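Local coordinates for protein hydrogenase maturation factor (Thermoanaerobacter tengcongensis, PDB 3VTH) that probably transfers the carbamoyl group of carbamoyl phosphate, with ATP, to the C-terminal cysteine of HypE during [NiFe]-hydrogenase maturation, at residues Val262-Glu272 against Leu285-Leu293; Ser372-Ile381 against Gln705-Ile714. All coordinates share one frame; numbering follows the deposited sequence. Where two conformers were deposited one is given.

Contact 1 of 2, residues Val262-Glu272 against Leu285-Leu293; sequences VKKYCIVSPEE and LLKKKGEKL. With APC (diphosphomethylphosphonic acid adenosyl ester), chain F.
In the YrdC-like nucleotide-binding part of the chain, the linker that leaves helix 259-265 runs past the end of strand 283-287, and a single backbone bridge, Cys266 with Lys288, joins the two. Ile267 N donates to Lys287 O at 2.8 Å, Lys289 N to Tyr265 O at 2.8 Å, and Glu291 N to Lys264 O at 2.9 Å. The bond to Tyr265 O is nearly straight at hydrogen (170°). Beside the bridge Leu286 is wedged in: its CD1 presses on Val262 CG1 at 3.4 Å, a tight carbon contact in which the valine lies roughly perpendicular to the leucine. Leu286 CD2 lies against the carboxylate carbon CD of Glu272, the leucine and the glutamate running antiparallel alongside one another. That glutamate closes a capping box: Ser269 N donates to Glu272 OE1, on the anti lone pair, while Ser269 OG accepts from Glu272 N at 3.0 Å. At the far end Leu293 CD2 sits over one face of the Tyr265 ring, 3.8 Å from its centroid and 26° off the normal, a CH-pi contact. Tyr265 is brought there with CG anti to its carbonyl carbon (chi1 -59°); Leu233 and Met256 also touch its side chain. On the outer side Ile267 CG1 lies across the aliphatic part of Lys289, 3.6 Å from Lys289 CE. Leu285, on the same strand, points away from the linker and touches the adenine of the bound ATP analogue. The Glu272 carboxylate is buried: besides Ser269 N at OE1, one water donates to Glu272 OE2 and to Ile267 O and accepts from Lys287 N, and a second lies within hydrogen-bonding distance of Glu272 OE2 and Leu285 O, which may help to hold a negative charge inside the contact.

Contact 2 of 2, residues Ser372-Ile381 against Gln705-Ile714; sequences SFNAGAERII and QNRYLLRRLI. With AP2 (phosphomethylphosphonic acid adenosyl ester), chain H.
Arg707, in the first turn of helix 707-719, turns its guanidinium end-on to the tight hairpin of strands 370-374 and 377-378, whose type I' turn runs from Asn374 to Ala377. NH1 and NH2 of Arg707 both donate to Phe373 O, each at 3.2 Å, with bent N-H...O angles near 137° and the oxygen tilted out of the guanidinium plane. The bend at chi3 (57°) swings this group back over the Asn374 side chain, so that CB and OD1 of Asn374 lie over one guanidinium face; the amide is inclined 38° to the guanidinium. Asn374 answers in the other direction: its ND2 gives a hydrogen to Arg707 O at 3.0 Å, in the carbonyl plane and on a lone pair, and that oxygen also takes the helical bond from Arg711 N. Next to this polar exchange, Ala375 CB rests against Arg711 CA and meets Ile714 CD1 at 3.8 Å. Arg379 is held flat from within the hairpin, NE to Asn374 O and NH2 to Ala375 O, both acceptors in its guanidinium plane, while NH1 reaches Asn727 O. One face of that plane is covered by Leu710 CD2, 3.8 Å from Arg379 NE. The helix thus docks the YrdC-like part onto the Kae1-like part with its N-terminal turns, and the same helix start serves the second nucleotide: Asn706 caps the helix by accepting from Leu709 N through OD1, while its ND2 donates to N1 of the bound adenine at 2.9 Å.

In the fold
From the N terminus, contact 1 comes first: it leaves 12 residues between its segments, the rest of helix 270-277 and the start of strand 283-287 among them, and closes this loop entirely within the YrdC-like part. Contact 2 opens only after that, and spans 323 residues to bring the hairpin 370-378 against helix 707-719 of the Kae1-like part. The two are therefore in series, neither nested nor crossed. Their centres lie about 17 Å apart, yet they share one sheet, in which strands 283-287 and 370-374 are neighbours. Glu271 and Glu272 pack on Phe373, Leu285 on Ile381, and Lys287 on Arg707, and one water belongs to both contacts.

Contact 1 of 2, residues Val262-Glu272 against Leu285-Leu293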
# COMPACT_ATOMS: atom_id res chain seq x y z
N VAL A 262 -6.22 20.05 -8.28
CA VAL A 262 -5.81 18.81 -8.95
C VAL A 262 -6.32 18.76 -10.39
O VAL A 262 -5.58 18.38 -11.30
CB VAL A 262 -6.25 17.55 -8.16
CG1 VAL A 262 -5.78 16.27 -8.85
CG2 VAL A 262 -5.71 17.59 -6.75
N LYS A 263 -7.57 19.19 -10.60
CA LYS A 263 -8.21 19.15 -11.92
C LYS A 263 -7.54 20.06 -12.95
O LYS A 263 -7.80 19.92 -14.15
CB LYS A 263 -9.70 19.54 -11.82
CG LYS A 263 -10.56 18.60 -10.99
CD LYS A 263 -11.40 17.72 -11.86
CE LYS A 263 -12.88 17.84 -11.49
NZ LYS A 263 -13.18 17.34 -10.11
N LYS A 264 -6.70 20.98 -12.48
CA LYS A 264 -5.93 21.85 -13.39
C LYS A 264 -4.81 21.06 -14.07
O LYS A 264 -4.37 21.42 -15.16
CB LYS A 264 -5.31 23.04 -12.65
CG LYS A 264 -6.25 24.21 -12.45
CD LYS A 264 -5.68 25.22 -11.45
CE LYS A 264 -6.68 26.33 -11.18
NZ LYS A 264 -6.18 27.33 -10.18
N TYR A 265 -4.36 20.01 -13.39
CA TYR A 265 -3.20 19.24 -13.83
C TYR A 265 -3.53 17.82 -14.26
O TYR A 265 -2.71 17.16 -14.91
CB TYR A 265 -2.17 19.17 -12.71
CG TYR A 265 -1.67 20.51 -12.24
CD1 TYR A 265 -0.62 21.15 -12.89
CD2 TYR A 265 -2.24 21.13 -11.13
CE1 TYR A 265 -0.16 22.40 -12.45
CE2 TYR A 265 -1.79 22.38 -10.67
CZ TYR A 265 -0.75 23.00 -11.35
OH TYR A 265 -0.29 24.20 -10.90
N CYS A 266 -4.72 17.34 -13.88
CA CYS A 266 -5.04 15.93 -14.01
C CYS A 266 -6.47 15.69 -14.39
O CYS A 266 -7.34 16.52 -14.13
CB CYS A 266 -4.80 15.21 -12.67
SG CYS A 266 -3.10 15.30 -12.08
N ILE A 267 -6.70 14.54 -15.02
CA ILE A 267 -8.03 13.98 -15.20
C ILE A 267 -8.40 13.34 -13.86
O ILE A 267 -7.61 12.58 -13.30
CB ILE A 267 -8.02 12.91 -16.34
CG1 ILE A 267 -7.75 13.60 -17.69
CG2 ILE A 267 -9.34 12.10 -16.34
CD1 ILE A 267 -7.49 12.65 -18.88
N VAL A 268 -9.59 13.65 -13.36
CA VAL A 268 -10.05 13.11 -12.08
C VAL A 268 -11.49 12.61 -12.23
O VAL A 268 -12.42 13.41 -12.33
CB VAL A 268 -10.00 14.18 -10.94
CG1 VAL A 268 -10.35 13.55 -9.57
CG2 VAL A 268 -8.64 14.85 -10.87
N SER A 269 -11.66 11.29 -12.29
CA SER A 269 -12.99 10.68 -12.34
C SER A 269 -13.71 10.80 -10.99
O SER A 269 -13.07 11.09 -9.97
CB SER A 269 -12.86 9.20 -12.70
OG SER A 269 -12.25 8.50 -11.61
N PRO A 270 -15.03 10.54 -10.96
CA PRO A 270 -15.66 10.55 -9.63
C PRO A 270 -15.07 9.52 -8.65
O PRO A 270 -14.99 9.80 -7.46
CB PRO A 270 -17.14 10.25 -9.94
CG PRO A 270 -17.33 10.79 -11.34
CD PRO A 270 -16.02 10.46 -12.05
N GLU A 271 -14.66 8.35 -9.15
CA GLU A 271 -14.07 7.31 -8.30
C GLU A 271 -12.67 7.73 -7.81
O GLU A 271 -12.31 7.49 -6.67
CB GLU A 271 -14.00 5.97 -9.05
CG GLU A 271 -15.37 5.43 -9.58
CD GLU A 271 -15.77 5.98 -10.97
OE1 GLU A 271 -15.38 7.10 -11.35
OE2 GLU A 271 -16.50 5.26 -11.69
N GLU A 272 -11.91 8.41 -8.67
CA GLU A 272 -10.62 8.98 -8.25
C GLU A 272 -10.78 10.11 -7.24
O GLU A 272 -10.01 10.23 -6.29
CB GLU A 272 -9.81 9.44 -9.46
CG GLU A 272 -9.17 8.29 -10.25
CD GLU A 272 -8.75 8.70 -11.68
OE1 GLU A 272 -9.34 9.66 -12.22
OE2 GLU A 272 -7.84 8.07 -12.26
N LEU A 285 -2.66 8.05 -8.18
CA LEU A 285 -2.06 8.19 -9.50
C LEU A 285 -3.12 8.61 -10.50
O LEU A 285 -4.12 7.91 -10.70
CB LEU A 285 -1.36 6.90 -9.96
CG LEU A 285 -0.30 6.36 -8.98
CD1 LEU A 285 0.34 5.14 -9.56
CD2 LEU A 285 0.76 7.43 -8.61
N LEU A 286 -2.87 9.74 -11.16
CA LEU A 286 -3.86 10.38 -12.03
C LEU A 286 -3.23 10.70 -13.37
O LEU A 286 -2.07 11.09 -13.42
CB LEU A 286 -4.34 11.69 -11.38
CG LEU A 286 -5.05 11.59 -10.03
CD1 LEU A 286 -5.25 12.98 -9.46
CD2 LEU A 286 -6.40 10.86 -10.13
N LYS A 287 -4.00 10.56 -14.46
CA LYS A 287 -3.52 10.93 -15.79
C LYS A 287 -3.37 12.44 -15.91
O LYS A 287 -4.28 13.19 -15.51
CB LYS A 287 -4.46 10.41 -16.89
CG LYS A 287 -4.48 8.87 -17.03
CD LYS A 287 -3.24 8.32 -17.79
CE LYS A 287 -3.32 6.79 -17.93
NZ LYS A 287 -2.19 6.22 -18.72
N LYS A 288 -2.24 12.87 -16.46
CA LYS A 288 -1.92 14.30 -16.64
C LYS A 288 -2.82 14.91 -17.71
O LYS A 288 -3.05 14.30 -18.76
CB LYS A 288 -0.47 14.47 -17.10
CG LYS A 288 0.60 14.14 -16.06
CD LYS A 288 1.97 14.19 -16.77
CE LYS A 288 3.13 14.06 -15.79
NZ LYS A 288 4.40 14.02 -16.53
N LYS A 289 -3.33 16.11 -17.45
CA LYS A 289 -4.03 16.90 -18.48
C LYS A 289 -4.03 18.37 -18.11
O LYS A 289 -4.30 18.72 -16.97
CB LYS A 289 -5.48 16.41 -18.66
CG LYS A 289 -6.30 17.23 -19.70
CD LYS A 289 -7.74 16.72 -19.88
CE LYS A 289 -8.62 17.00 -18.64
NZ LYS A 289 -8.81 18.46 -18.40
N GLY A 290 -3.74 19.22 -19.10
CA GLY A 290 -3.86 20.66 -18.93
C GLY A 290 -2.54 21.32 -18.54
O GLY A 290 -1.57 21.27 -19.30
N GLU A 291 -2.53 21.95 -17.37
CA GLU A 291 -1.35 22.64 -16.85
C GLU A 291 -0.24 21.67 -16.44
O GLU A 291 -0.51 20.50 -16.10
CB GLU A 291 -1.72 23.52 -15.66
CG GLU A 291 -2.41 24.83 -16.01
CD GLU A 291 -2.41 25.78 -14.83
OE1 GLU A 291 -1.55 26.68 -14.80
OE2 GLU A 291 -3.25 25.61 -13.91
N LYS A 292 0.99 22.17 -16.44
CA LYS A 292 2.17 21.36 -16.17
C LYS A 292 2.88 21.79 -14.89
O LYS A 292 3.01 22.97 -14.63
CB LYS A 292 3.15 21.44 -17.34
CG LYS A 292 2.76 20.59 -18.54
CD LYS A 292 3.89 20.58 -19.57
CE LYS A 292 3.45 19.90 -20.85
NZ LYS A 292 2.69 20.84 -21.71
N LEU A 293 3.34 20.82 -14.10
CA LEU A 293 4.24 21.11 -12.98
C LEU A 293 5.67 21.28 -13.52
O LEU A 293 5.89 21.20 -14.74
CB LEU A 293 4.14 20.02 -11.91
CG LEU A 293 2.77 19.79 -11.25
CD1 LEU A 293 2.76 18.57 -10.31
CD2 LEU A 293 2.28 21.04 -10.50
PG APC F . 13.31 6.46 -1.51
O1G APC F . 12.60 7.27 -0.46
O2G APC F . 13.90 7.32 -2.60
O3G APC F . 14.29 5.46 -0.97
PB APC F . 10.68 5.78 -2.46
O1B APC F . 10.06 5.57 -1.12
O2B APC F . 10.22 4.82 -3.54
O3B APC F . 12.25 5.52 -2.29
PA APC F . 9.14 8.52 -2.30
O1A APC F . 9.12 9.83 -3.05
O2A APC F . 9.23 8.63 -0.82
C3A APC F . 10.49 7.51 -3.02
O5' APC F . 7.78 7.68 -2.57
C5' APC F . 6.79 8.06 -3.52
C4' APC F . 6.34 6.81 -4.26
O4' APC F . 5.26 7.20 -5.12
C3' APC F . 7.47 6.28 -5.16
O3' APC F . 7.54 4.84 -5.13
C2' APC F . 7.05 6.71 -6.55
O2' APC F . 7.62 5.89 -7.58
C1' APC F . 5.52 6.72 -6.44
N9 APC F . 5.04 7.65 -7.45
C8 APC F . 5.08 9.01 -7.42
N7 APC F . 4.59 9.51 -8.58
C5 APC F . 4.24 8.46 -9.36
C6 APC F . 3.66 8.27 -10.71
N6 APC F . 3.34 9.33 -11.48
N1 APC F . 3.47 7.00 -11.14
C2 APC F . 3.77 5.93 -10.38
N3 APC F . 4.30 6.01 -9.15
C4 APC F . 4.54 7.24 -8.61
O HOH W 1 -6.93 19.36 -16.63
O HOH W 2 -0.09 17.92 -15.76
O HOH W 3 -9.50 17.67 -15.20
O HOH W 4 -6.83 10.11 -13.87
O HOH W 5 -6.32 6.30 -10.87

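Contact 2 of 2, residues Ser372-Ile381 against Gln705-Ile714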
# COMPACT_ATOMS: atom_id res chain seq x y z
N SER A 372 -4.82 4.00 -6.80
CA SER A 372 -5.32 4.36 -8.12
C SER A 372 -6.69 3.73 -8.28
O SER A 372 -7.08 2.89 -7.47
CB SER A 372 -4.40 3.80 -9.22
OG SER A 372 -4.44 2.37 -9.25
N PHE A 373 -7.40 4.10 -9.34
CA PHE A 373 -8.65 3.44 -9.66
C PHE A 373 -8.58 3.01 -11.10
O PHE A 373 -8.30 3.82 -11.98
CB PHE A 373 -9.86 4.38 -9.44
CG PHE A 373 -11.18 3.65 -9.40
CD1 PHE A 373 -11.69 3.18 -8.19
CD2 PHE A 373 -11.89 3.41 -10.58
CE1 PHE A 373 -12.93 2.49 -8.15
CE2 PHE A 373 -13.12 2.72 -10.55
CZ PHE A 373 -13.63 2.26 -9.33
N ASN A 374 -8.80 1.73 -11.34
CA ASN A 374 -8.72 1.22 -12.72
C ASN A 374 -9.54 -0.05 -12.87
O ASN A 374 -9.58 -0.87 -11.96
CB ASN A 374 -7.25 0.97 -13.11
CG ASN A 374 -7.09 0.58 -14.56
OD1 ASN A 374 -7.70 1.18 -15.46
ND2 ASN A 374 -6.26 -0.45 -14.80
N ALA A 375 -10.19 -0.17 -14.02
CA ALA A 375 -11.00 -1.32 -14.38
C ALA A 375 -12.00 -1.66 -13.29
O ALA A 375 -12.05 -2.80 -12.81
CB ALA A 375 -10.11 -2.52 -14.73
N GLY A 376 -12.73 -0.64 -12.84
CA GLY A 376 -13.86 -0.83 -11.93
C GLY A 376 -13.56 -1.03 -10.45
O GLY A 376 -14.45 -1.38 -9.69
N ALA A 377 -12.31 -0.79 -10.03
CA ALA A 377 -11.97 -0.93 -8.62
C ALA A 377 -10.72 -0.15 -8.28
O ALA A 377 -9.94 0.21 -9.17
CB ALA A 377 -11.80 -2.41 -8.22
N GLU A 378 -10.55 0.12 -6.99
CA GLU A 378 -9.29 0.66 -6.48
C GLU A 378 -8.18 -0.38 -6.71
O GLU A 378 -8.39 -1.59 -6.52
CB GLU A 378 -9.40 1.00 -4.99
CG GLU A 378 -8.06 1.36 -4.36
CD GLU A 378 -8.17 1.97 -2.97
OE1 GLU A 378 -9.14 1.67 -2.24
OE2 GLU A 378 -7.25 2.72 -2.60
N ARG A 379 -7.02 0.09 -7.17
CA ARG A 379 -5.86 -0.77 -7.36
C ARG A 379 -4.74 -0.13 -6.57
O ARG A 379 -4.09 0.83 -7.02
CB ARG A 379 -5.49 -0.90 -8.84
CG ARG A 379 -6.66 -1.22 -9.76
CD ARG A 379 -7.21 -2.61 -9.51
NE ARG A 379 -8.44 -2.87 -10.26
CZ ARG A 379 -9.13 -4.02 -10.18
NH1 ARG A 379 -8.75 -5.00 -9.38
NH2 ARG A 379 -10.23 -4.18 -10.91
N ILE A 380 -4.51 -0.64 -5.37
CA ILE A 380 -3.49 -0.03 -4.53
C ILE A 380 -2.08 -0.46 -4.98
O ILE A 380 -1.89 -1.59 -5.45
CB ILE A 380 -3.76 -0.34 -3.04
CG1 ILE A 380 -2.97 0.62 -2.14
CG2 ILE A 380 -3.41 -1.82 -2.76
CD1 ILE A 380 -3.60 0.77 -0.71
N ILE A 381 -1.12 0.45 -4.86
CA ILE A 381 0.27 0.20 -5.29
C ILE A 381 1.15 0.05 -4.05
O ILE A 381 2.02 -0.82 -4.01
CB ILE A 381 0.80 1.37 -6.20
CG1 ILE A 381 0.10 1.37 -7.56
CG2 ILE A 381 2.33 1.27 -6.42
CD1 ILE A 381 -1.06 2.34 -7.69
N GLN A 705 0.44 -3.70 -12.67
CA GLN A 705 0.45 -2.26 -12.43
C GLN A 705 0.25 -1.45 -13.72
O GLN A 705 -0.11 -0.27 -13.67
CB GLN A 705 1.75 -1.83 -11.76
CG GLN A 705 1.92 -2.38 -10.34
CD GLN A 705 3.32 -2.17 -9.83
OE1 GLN A 705 4.28 -2.75 -10.36
NE2 GLN A 705 3.46 -1.35 -8.80
N ASN A 706 0.47 -2.09 -14.86
CA ASN A 706 0.19 -1.48 -16.16
C ASN A 706 -1.34 -1.38 -16.31
O ASN A 706 -2.03 -2.42 -16.36
CB ASN A 706 0.80 -2.36 -17.26
CG ASN A 706 0.71 -1.74 -18.64
OD1 ASN A 706 -0.37 -1.43 -19.12
ND2 ASN A 706 1.86 -1.57 -19.28
N ARG A 707 -1.85 -0.15 -16.35
CA ARG A 707 -3.30 0.09 -16.37
C ARG A 707 -3.98 -0.53 -17.60
O ARG A 707 -5.07 -1.09 -17.51
CB ARG A 707 -3.60 1.60 -16.31
CG ARG A 707 -3.12 2.30 -15.03
CD ARG A 707 -3.34 3.82 -15.10
NE ARG A 707 -4.75 4.12 -15.35
CZ ARG A 707 -5.66 4.36 -14.40
NH1 ARG A 707 -5.31 4.36 -13.12
NH2 ARG A 707 -6.92 4.61 -14.75
N TYR A 708 -3.31 -0.42 -18.74
CA TYR A 708 -3.83 -0.89 -20.01
C TYR A 708 -3.91 -2.42 -20.05
O TYR A 708 -4.98 -2.97 -20.34
CB TYR A 708 -2.96 -0.36 -21.15
CG TYR A 708 -3.54 -0.58 -22.52
CD1 TYR A 708 -4.52 0.28 -23.04
CD2 TYR A 708 -3.10 -1.64 -23.31
CE1 TYR A 708 -5.06 0.08 -24.32
CE2 TYR A 708 -3.62 -1.85 -24.58
CZ TYR A 708 -4.61 -0.99 -25.07
OH TYR A 708 -5.10 -1.21 -26.34
N LEU A 709 -2.80 -3.10 -19.74
CA LEU A 709 -2.80 -4.57 -19.64
C LEU A 709 -3.91 -5.10 -18.74
O LEU A 709 -4.64 -6.02 -19.11
CB LEU A 709 -1.47 -5.11 -19.11
CG LEU A 709 -0.20 -5.07 -19.95
CD1 LEU A 709 0.89 -5.89 -19.26
CD2 LEU A 709 -0.43 -5.59 -21.38
N LEU A 710 -4.03 -4.51 -17.56
CA LEU A 710 -5.05 -4.94 -16.60
C LEU A 710 -6.46 -4.72 -17.13
O LEU A 710 -7.27 -5.66 -17.18
CB LEU A 710 -4.87 -4.24 -15.24
CG LEU A 710 -5.84 -4.78 -14.17
CD1 LEU A 710 -5.49 -6.23 -13.82
CD2 LEU A 710 -5.90 -3.90 -12.90
N ARG A 711 -6.77 -3.50 -17.56
CA ARG A 711 -8.12 -3.17 -17.99
C ARG A 711 -8.52 -3.94 -19.25
O ARG A 711 -9.61 -4.49 -19.34
CB ARG A 711 -8.27 -1.66 -18.21
CG ARG A 711 -9.63 -1.25 -18.80
CD ARG A 711 -9.74 0.24 -19.06
NE ARG A 711 -8.89 0.68 -20.16
CZ ARG A 711 -9.20 0.54 -21.45
NH1 ARG A 711 -10.34 -0.04 -21.80
NH2 ARG A 711 -8.37 0.98 -22.38
N ARG A 712 -7.64 -3.98 -20.24
CA ARG A 712 -7.95 -4.61 -21.51
C ARG A 712 -8.14 -6.12 -21.35
O ARG A 712 -9.03 -6.69 -21.96
CB ARG A 712 -6.84 -4.31 -22.50
CG ARG A 712 -7.02 -2.98 -23.16
CD ARG A 712 -7.69 -3.29 -24.46
NE ARG A 712 -8.21 -2.14 -25.16
CZ ARG A 712 -8.38 -2.09 -26.47
NH1 ARG A 712 -8.03 -3.13 -27.24
NH2 ARG A 712 -8.87 -0.99 -27.01
N LEU A 713 -7.32 -6.74 -20.51
CA LEU A 713 -7.42 -8.17 -20.28
C LEU A 713 -8.67 -8.49 -19.49
O LEU A 713 -9.39 -9.42 -19.84
CB LEU A 713 -6.16 -8.71 -19.59
CG LEU A 713 -5.78 -10.18 -19.70
CD1 LEU A 713 -5.98 -10.79 -21.09
CD2 LEU A 713 -4.31 -10.32 -19.25
N ILE A 714 -8.96 -7.71 -18.45
CA ILE A 714 -10.20 -7.89 -17.70
C ILE A 714 -11.42 -7.74 -18.63
O ILE A 714 -12.34 -8.55 -18.58
CB ILE A 714 -10.34 -6.91 -16.51
CG1 ILE A 714 -9.37 -7.26 -15.38
CG2 ILE A 714 -11.79 -6.90 -15.97
CD1 ILE A 714 -9.36 -6.22 -14.22
PB AP2 H . 9.45 -9.10 -9.00
O1B AP2 H . 9.52 -8.81 -10.48
O2B AP2 H . 8.53 -10.20 -8.58
O3B AP2 H . 10.82 -9.14 -8.37
C3A AP2 H . 8.72 -7.57 -8.35
PA AP2 H . 7.00 -7.27 -8.83
O1A AP2 H . 6.65 -6.09 -7.92
O2A AP2 H . 6.09 -8.47 -8.86
O5' AP2 H . 7.09 -6.77 -10.37
C5' AP2 H . 7.68 -5.50 -10.61
C4' AP2 H . 7.97 -5.47 -12.10
O4' AP2 H . 6.74 -5.32 -12.82
C3' AP2 H . 8.82 -4.29 -12.51
O3' AP2 H . 10.20 -4.53 -12.22
C2' AP2 H . 8.50 -4.23 -13.99
O2' AP2 H . 9.33 -5.20 -14.63
C1' AP2 H . 7.02 -4.64 -14.05
N9 AP2 H . 6.23 -3.38 -14.21
C8 AP2 H . 6.11 -2.36 -13.33
N7 AP2 H . 5.34 -1.35 -13.83
C5 AP2 H . 4.95 -1.73 -15.06
C6 AP2 H . 4.12 -1.14 -16.15
N6 AP2 H . 3.54 0.08 -16.01
N1 AP2 H . 3.97 -1.87 -17.29
C2 AP2 H . 4.52 -3.09 -17.44
N3 AP2 H . 5.29 -3.68 -16.50
C4 AP2 H . 5.54 -3.06 -15.31
O HOH W 5 -6.32 6.30 -10.87
O HOH W 6 -8.98 5.87 -13.69